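PDB 5G24: type-iv like pilin ttha1219 from Thermus thermophilus, which is a pilin-like protein of the type IV family, probably a membrane-associated subunit or minor component of a pilus-like assembly. Local coordinates for the interface of chains A and B. Numbering follows the deposited sequence. Chains: chain A/B, Type-iv like pilin ttha1219.

Contact 1 and contact 2 are two-fold related twin patches within the A-B interface, the centres of their C-alpha atoms about 15 Å apart. Each sets a tyrosine that ends the long N-terminal helix (A:Tyr61 or B:Tyr61) against residues 93-95 of the other copy's loop; contact 1 uses A:Tyr61 with B:Glu95, contact 2 B:Tyr61 with A:Glu95. The twins differ in the glutamate: B:Glu95 turns back along the helix in contact 1, whereas A:Glu95 reaches strand 221-230 in contact 2. The loop backbone packs on the tyrosine ring in both, with a small shift in register. The pairing may be biological or may arise from crystal packing.

Contact 1: the interface of chains A and B. Residues chain A 57-58, 61; chain B 93-95, 97.
The ring of A:Tyr61 lies with one face against the loop of chain B, and B:Glu95 CA sits over the middle of that face, 3.5 Å from the centroid, in a CH-pi contact. On the same face B:Glu95 CG packs 3.5 Å from A:Tyr61 CD1, nearer the base of the ring. Toward the hydroxyl end, A:Tyr61 CE2 comes 3.3 Å from B:Glu94 O, a carbon-to-carbonyl approach, while A:Tyr61 OH is 3.8 Å from both B:Glu94 O and B:Cys97 C. No hydrogen bond or salt bridge joins the chains in this patch, which holds by van der Waals packing. B:Glu95 has CG anti to its backbone N (chi1 -162°), and the bend at chi2 carries the carboxylate to the helix, where OE1 lies 3.9 Å from A:Ala57 CB. The carboxylate plane is turned 62° from the ring of A:Tyr61. The extended side chain of A:Arg58 crosses that of B:Glu95 at about a right angle, with NE 5.1 Å from B:Glu95 OE1; the opposite charges may attract at this range. An alanine in place of A:Tyr61 would probably leave B:Glu95 CA and CG without the ring they pack on, opening a gap beside the loop. The ring belongs to the C-terminal turn of helix 35-61, with A:Ala57 and A:Arg58 one turn earlier, and its partners come from a loop of the other subunit that includes disulfide-forming B:Cys97.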
loop_
_atom_site.group_PDB
_atom_site.type_symbol
_atom_site.label_atom_id
_atom_site.label_comp_id
_atom_site.label_asym_id
_atom_site.label_seq_id
_atom_site.Cartn_x
_atom_site.Cartn_y
_atom_site.Cartn_z
ATOM N N ALA A 57 -5.792 2.740 3.959
ATOM C CA ALA A 57 -7.007 3.334 3.328
ATOM C C ALA A 57 -7.782 2.334 2.509
ATOM O O ALA A 57 -8.998 2.250 2.607
ATOM C CB ALA A 57 -6.694 4.545 2.483
ATOM N N ARG A 58 -7.090 1.602 1.669
ATOM C CA ARG A 58 -7.777 0.617 0.830
ATOM C C ARG A 58 -8.423 -0.482 1.655
ATOM O O ARG A 58 -9.464 -0.959 1.326
ATOM C CB ARG A 58 -6.814 0.058 -0.216
ATOM C CG ARG A 58 -6.427 1.078 -1.287
ATOM C CD ARG A 58 -5.634 0.398 -2.403
ATOM N NE ARG A 58 -4.880 1.345 -3.266
ATOM C CZ ARG A 58 -3.827 0.979 -4.021
ATOM N NH1 ARG A 58 -3.368 -0.320 -4.016
ATOM N NH2 ARG A 58 -3.237 1.918 -4.790
ATOM N N TYR A 61 -11.529 1.335 3.631
ATOM C CA TYR A 61 -12.568 1.686 2.758
ATOM C C TYR A 61 -13.594 0.554 2.618
ATOM O O TYR A 61 -14.780 0.840 2.437
ATOM C CB TYR A 61 -12.031 1.979 1.368
ATOM C CG TYR A 61 -13.084 2.434 0.354
ATOM C CD1 TYR A 61 -13.460 3.776 0.273
ATOM C CD2 TYR A 61 -13.673 1.529 -0.517
ATOM C CE1 TYR A 61 -14.378 4.200 -0.641
ATOM C CE2 TYR A 61 -14.637 1.938 -1.451
ATOM C CZ TYR A 61 -14.971 3.284 -1.518
ATOM O OH TYR A 61 -15.910 3.738 -2.460
ATOM N N MET B 93 -16.556 -0.980 -3.074
ATOM C CA MET B 93 -15.692 -2.169 -2.949
ATOM C C MET B 93 -14.175 -1.846 -3.018
ATOM O O MET B 93 -13.376 -2.554 -2.396
ATOM C CB MET B 93 -16.134 -3.311 -3.927
ATOM C CG MET B 93 -16.068 -3.037 -5.440
ATOM S SD MET B 93 -15.902 -4.510 -6.508
ATOM C CE MET B 93 -14.074 -4.685 -6.698
ATOM N N GLU B 94 -13.792 -0.789 -3.750
ATOM C CA GLU B 94 -12.389 -0.378 -3.935
ATOM C C GLU B 94 -12.307 1.126 -3.902
ATOM O O GLU B 94 -13.208 1.838 -4.379
ATOM C CB GLU B 94 -11.755 -0.937 -5.215
ATOM C CG GLU B 94 -11.560 -2.494 -5.222
ATOM C CD GLU B 94 -10.572 -3.102 -4.142
ATOM O OE1 GLU B 94 -9.369 -2.685 -4.049
ATOM O OE2 GLU B 94 -10.981 -4.043 -3.370
ATOM N N GLU B 95 -11.255 1.590 -3.217
ATOM C CA GLU B 95 -11.202 2.935 -2.689
ATOM C C GLU B 95 -11.277 4.017 -3.780
ATOM O O GLU B 95 -12.129 4.945 -3.722
ATOM C CB GLU B 95 -9.981 3.094 -1.746
ATOM C CG GLU B 95 -10.135 4.330 -0.828
ATOM C CD GLU B 95 -8.966 5.280 -0.730
ATOM O OE1 GLU B 95 -7.836 4.923 -1.204
ATOM O OE2 GLU B 95 -9.208 6.379 -0.092
ATOM N N CYS B 97 -12.699 4.218 -6.499
ATOM C CA CYS B 97 -14.071 4.380 -6.956
ATOM C C CYS B 97 -14.923 5.005 -5.878
ATOM O O CYS B 97 -15.591 6.002 -6.118
ATOM C CB CYS B 97 -14.620 2.989 -7.334
ATOM S SG CYS B 97 -13.452 1.917 -8.314
#

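Contact 2: the interface of chains A and B. Residues chain A 92-95; chain B 61, 228-230.
A:Glu95 and B:Tyr61 meet where a loop of one type IV pilin-like subunit lies against the end of the N-terminal helix, 40-61, of the other. A:Glu95 buries 94 Å² and B:Tyr61 77 Å², which makes these two the main carriers of the patch. The backbone of the loop passes over one face of the tyrosine ring: A:Glu95 N lies above the middle of the ring, 3.6 Å from its plane, and the carbonyl carbon of A:Glu94 lies over the same face. A:Glu95 CA adds an apolar contact to B:Tyr61 CE1 at 3.7 Å. B:Tyr61 CE2 lies 3.5 Å from A:Gly92 O, which sits beyond that carbon and on the other side of the ring plane from A:Glu95 N, so the loop wraps past the ring instead of lying wholly on one face. The tyrosine has CG anti to its backbone N (chi1 -176°), which projects the ring away from the helix into the loop.

Beyond the ring, the side chain of A:Glu95 bends at chi2 and takes its carboxylate to the end of strand 221-230. There B:Gln230 N donates a hydrogen bond to A:Glu95 OE2, 3.1 Å long and fairly straight at 158°. The donor comes to the syn side of the carboxylate and lies 16° out of its plane. B:Val229 CA also lies near this oxygen, flanking the bond. The other carboxylate oxygen, A:Glu95 OE1, is modelled 2.9 Å from B:Gln230 OE1. As built, neither oxygen can donate, so the pair is a clash; a flipped amide, exchanging OE1 and NE2, would turn it into a donor-acceptor pair, and its orientation is therefore doubtful. The carboxylate and amide planes stand steeply to each other.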
loop_
_atom_site.group_PDB
_atom_site.type_symbol
_atom_site.label_atom_id
_atom_site.label_comp_id
_atom_site.label_asym_id
_atom_site.label_seq_id
_atom_site.Cartn_x
_atom_site.Cartn_y
_atom_site.Cartn_z
ATOM N N GLY A 92 -13.129 -12.659 -5.981
ATOM C CA GLY A 92 -13.039 -11.764 -7.159
ATOM C C GLY A 92 -12.763 -10.281 -6.885
ATOM O O GLY A 92 -12.301 -9.534 -7.783
ATOM N N MET A 93 -12.985 -9.846 -5.647
ATOM C CA MET A 93 -12.733 -8.419 -5.269
ATOM C C MET A 93 -11.351 -8.165 -4.646
ATOM O O MET A 93 -10.740 -7.127 -4.914
ATOM C CB MET A 93 -13.866 -7.883 -4.361
ATOM C CG MET A 93 -13.784 -8.115 -2.833
ATOM S SD MET A 93 -15.072 -7.290 -1.795
ATOM C CE MET A 93 -14.322 -5.685 -1.365
ATOM N N GLU A 94 -10.889 -9.108 -3.829
ATOM C CA GLU A 94 -9.692 -8.976 -2.998
ATOM C C GLU A 94 -8.957 -10.297 -3.108
ATOM O O GLU A 94 -9.589 -11.363 -3.075
ATOM C CB GLU A 94 -10.133 -8.703 -1.527
ATOM C CG GLU A 94 -9.295 -7.791 -0.587
ATOM C CD GLU A 94 -7.761 -8.091 -0.638
ATOM O OE1 GLU A 94 -7.295 -9.279 -0.613
ATOM O OE2 GLU A 94 -6.974 -7.107 -0.726
ATOM N N GLU A 95 -7.622 -10.220 -3.200
ATOM C CA GLU A 95 -6.732 -11.419 -3.284
ATOM C C GLU A 95 -6.952 -12.379 -2.096
ATOM O O GLU A 95 -7.191 -13.606 -2.278
ATOM C CB GLU A 95 -5.229 -11.010 -3.424
ATOM C CG GLU A 95 -4.179 -12.157 -3.466
ATOM C CD GLU A 95 -3.981 -12.870 -4.850
ATOM O OE1 GLU A 95 -4.792 -13.788 -5.173
ATOM O OE2 GLU A 95 -2.967 -12.603 -5.588
ATOM N N TYR B 61 -4.787 -7.058 -9.040
ATOM C CA TYR B 61 -5.792 -8.110 -8.868
ATOM C C TYR B 61 -7.140 -7.724 -9.446
ATOM O O TYR B 61 -7.826 -8.566 -9.951
ATOM C CB TYR B 61 -5.998 -8.400 -7.378
ATOM C CG TYR B 61 -6.939 -9.529 -7.089
ATOM C CD1 TYR B 61 -6.499 -10.874 -7.111
ATOM C CD2 TYR B 61 -8.278 -9.311 -6.795
ATOM C CE1 TYR B 61 -7.372 -11.959 -6.880
ATOM C CE2 TYR B 61 -9.130 -10.380 -6.576
ATOM C CZ TYR B 61 -8.660 -11.707 -6.595
ATOM O OH TYR B 61 -9.512 -12.786 -6.396
ATOM N N ILE B 228 3.932 -12.674 -6.777
ATOM C CA ILE B 228 2.998 -13.152 -7.809
ATOM C C ILE B 228 1.647 -12.628 -7.448
ATOM O O ILE B 228 1.232 -12.835 -6.361
ATOM C CB ILE B 228 2.921 -14.697 -7.910
ATOM C CG1 ILE B 228 4.297 -15.372 -8.104
ATOM C CG2 ILE B 228 1.954 -15.145 -9.020
ATOM C CD1 ILE B 228 5.135 -14.896 -9.280
ATOM N N VAL B 229 0.950 -12.011 -8.379
ATOM C CA VAL B 229 -0.434 -11.583 -8.216
ATOM C C VAL B 229 -1.356 -12.397 -9.190
ATOM O O VAL B 229 -1.174 -12.334 -10.422
ATOM C CB VAL B 229 -0.629 -10.126 -8.641
ATOM C CG1 VAL B 229 -2.037 -9.674 -8.276
ATOM C CG2 VAL B 229 0.388 -9.254 -7.977
ATOM N N GLN B 230 -2.336 -13.106 -8.629
ATOM C CA GLN B 230 -3.331 -13.796 -9.418
ATOM C C GLN B 230 -4.201 -12.783 -10.065
ATOM O O GLN B 230 -4.433 -11.684 -9.495
ATOM C CB GLN B 230 -4.119 -14.761 -8.565
ATOM C CG GLN B 230 -3.272 -16.016 -8.348
ATOM C CD GLN B 230 -3.583 -16.806 -7.094
ATOM O OE1 GLN B 230 -4.460 -16.436 -6.291
ATOM N NE2 GLN B 230 -2.832 -17.894 -6.879
#